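Local atomic coordinates of piwi domain-containing protein (Vanderwaltozyma polyspora, PDB entry 5THE), a protein that probably binds guide RNA to direct cleavage of target RNA, as a budding yeast Argonaute, here represented by its C-terminal lobe. Residues Leu240-Ser245 / Phe295-Pro299. Sequence-based numbering, arbitrary orientation.
Sequences LKLLGS and FTQFP
Leu240 and Lys241 are the last two residues of helix 228-241. Leu242 leaves helical geometry, and Leu243 takes positive phi (69/19). Gly244 and Ser245 then run on in extended conformation. Leu243 N donates a hydrogen bond to Leu240 O at 2.8 Å. Residues 295-299 form an irregular loop before strand 300-305. Phe295 also has positive phi (62/32), and the chain is extended from Gln297 onward. The closest CA pairs are Leu240 with Gln297 at 7.3 Å and Ser245 with Thr296 at 5.8 Å.

Gln297 makes both direct hydrogen bonds of the contact. With chi1 and chi2 both m, its amide reaches the helix end. Gln297 NE2 donates to Leu240 O at 3.0 Å and to Gly244 O at 2.9 Å, using both its hydrogens. One water donates to Leu240 O at 2.8 Å and to Gln297 OE1 at 2.7 Å. Leu240, an mt rotamer, brings CD2 to 3.8 Å from Thr296 O. The CA-to-CB bond of Thr296 points toward residues 240-245. With chi1 at -93°, between wells, Thr296 CG2 lies 3.5 Å from Gly244 O and a tight 2.9 Å from Ser245 OG, which is in the m rotamer. Phe295 and Phe298 instead pack on Val268 of the central Piwi sheet. The CA-to-CB bond of Lys241 points away, and its side chain packs on an RNA phosphate. The contact thus joins a loop of the RNase H-like Piwi domain to a helix C-terminus closed by a Schellman motif, with Leu243 as its C-prime residue.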
loop_
_atom_site.group_PDB
_atom_site.type_symbol
_atom_site.label_atom_id
_atom_site.label_comp_id
_atom_site.label_asym_id
_atom_site.label_seq_id
_atom_site.Cartn_x
_atom_site.Cartn_y
_atom_site.Cartn_z
ATOM N N LEU A 240 -1.192 11.976 0.741
ATOM C CA LEU A 240 -2.175 10.894 0.657
ATOM C C LEU A 240 -3.155 10.945 1.826
ATOM O O LEU A 240 -4.373 10.826 1.631
ATOM C CB LEU A 240 -1.477 9.534 0.599
ATOM C CG LEU A 240 -0.676 9.273 -0.690
ATOM C CD1 LEU A 240 0.125 7.976 -0.582
ATOM C CD2 LEU A 240 -1.605 9.248 -1.931
ATOM N N LYS A 241 -2.635 11.104 3.055
ATOM C CA LYS A 241 -3.497 11.195 4.230
ATOM C C LYS A 241 -4.440 12.381 4.133
ATOM O O LYS A 241 -5.577 12.311 4.608
ATOM C CB LYS A 241 -2.648 11.282 5.501
ATOM C CG LYS A 241 -2.076 9.926 5.892
ATOM C CD LYS A 241 -0.936 10.064 6.861
ATOM C CE LYS A 241 -0.523 8.716 7.439
ATOM N NZ LYS A 241 0.659 8.876 8.361
ATOM N N LEU A 242 -4.003 13.455 3.475
ATOM C CA LEU A 242 -4.842 14.601 3.164
ATOM C C LEU A 242 -5.685 14.403 1.899
ATOM O O LEU A 242 -6.130 15.396 1.316
ATOM C CB LEU A 242 -3.969 15.845 3.035
ATOM C CG LEU A 242 -3.376 16.260 4.383
ATOM C CD1 LEU A 242 -2.095 17.086 4.210
ATOM C CD2 LEU A 242 -4.438 17.042 5.141
ATOM N N LEU A 243 -5.904 13.157 1.476
ATOM C CA LEU A 243 -6.774 12.802 0.353
ATOM C C LEU A 243 -6.207 13.251 -0.979
ATOM O O LEU A 243 -6.936 13.341 -1.969
ATOM C CB LEU A 243 -8.197 13.360 0.528
ATOM C CG LEU A 243 -8.858 13.015 1.864
ATOM C CD1 LEU A 243 -10.316 13.504 1.923
ATOM C CD2 LEU A 243 -8.782 11.527 2.114
ATOM N N GLY A 244 -4.912 13.530 -1.035
ATOM C CA GLY A 244 -4.300 13.961 -2.267
ATOM C C GLY A 244 -3.937 12.813 -3.190
ATOM O O GLY A 244 -4.143 11.633 -2.912
ATOM N N SER A 245 -3.403 13.194 -4.339
ATOM C CA SER A 245 -2.840 12.268 -5.306
ATOM C C SER A 245 -1.434 12.753 -5.580
ATOM O O SER A 245 -1.232 13.945 -5.826
ATOM C CB SER A 245 -3.649 12.228 -6.618
ATOM O OG SER A 245 -4.989 11.885 -6.361
ATOM N N PHE A 295 -7.037 5.376 -8.994
ATOM C CA PHE A 295 -6.405 4.305 -8.211
ATOM C C PHE A 295 -5.287 4.832 -7.318
ATOM O O PHE A 295 -4.311 4.142 -7.009
ATOM C CB PHE A 295 -5.915 3.186 -9.123
ATOM C CG PHE A 295 -6.999 2.658 -9.998
ATOM C CD1 PHE A 295 -7.902 1.719 -9.506
ATOM C CD2 PHE A 295 -7.165 3.156 -11.285
ATOM C CE1 PHE A 295 -8.927 1.246 -10.306
ATOM C CE2 PHE A 295 -8.209 2.707 -12.107
ATOM C CZ PHE A 295 -9.090 1.754 -11.629
ATOM N N THR A 296 -5.473 6.049 -6.873
ATOM C CA THR A 296 -4.522 6.787 -6.069
ATOM C C THR A 296 -4.788 6.641 -4.579
ATOM O O THR A 296 -3.885 6.864 -3.755
ATOM C CB THR A 296 -4.623 8.245 -6.527
ATOM O OG1 THR A 296 -3.636 8.493 -7.549
ATOM C CG2 THR A 296 -4.507 9.173 -5.399
ATOM N N GLN A 297 -6.006 6.251 -4.221
ATOM C CA GLN A 297 -6.461 6.185 -2.838
ATOM C C GLN A 297 -7.045 4.806 -2.574
ATOM O O GLN A 297 -7.938 4.357 -3.307
ATOM C CB GLN A 297 -7.499 7.265 -2.578
ATOM C CG GLN A 297 -6.905 8.657 -2.475
ATOM C CD GLN A 297 -6.267 8.888 -1.113
ATOM O OE1 GLN A 297 -6.636 8.231 -0.131
ATOM N NE2 GLN A 297 -5.305 9.818 -1.045
ATOM N N PHE A 298 -6.536 4.137 -1.541
ATOM C CA PHE A 298 -6.981 2.798 -1.154
ATOM C C PHE A 298 -7.305 2.758 0.337
ATOM O O PHE A 298 -6.569 2.151 1.124
ATOM C CB PHE A 298 -5.923 1.741 -1.475
ATOM C CG PHE A 298 -5.911 1.301 -2.907
ATOM C CD1 PHE A 298 -5.312 2.089 -3.885
ATOM C CD2 PHE A 298 -6.480 0.087 -3.282
ATOM C CE1 PHE A 298 -5.292 1.686 -5.204
ATOM C CE2 PHE A 298 -6.458 -0.326 -4.619
ATOM C CZ PHE A 298 -5.875 0.477 -5.576
ATOM N N PRO A 299 -8.403 3.379 0.763
ATOM C CA PRO A 299 -8.838 3.187 2.152
ATOM C C PRO A 299 -9.226 1.735 2.353
ATOM O O PRO A 299 -9.508 1.005 1.401
ATOM C CB PRO A 299 -10.040 4.124 2.314
ATOM C CG PRO A 299 -10.534 4.391 0.921
ATOM C CD PRO A 299 -9.344 4.195 -0.027
HETATM O O HOH W 1 -6.300 8.966 2.415
#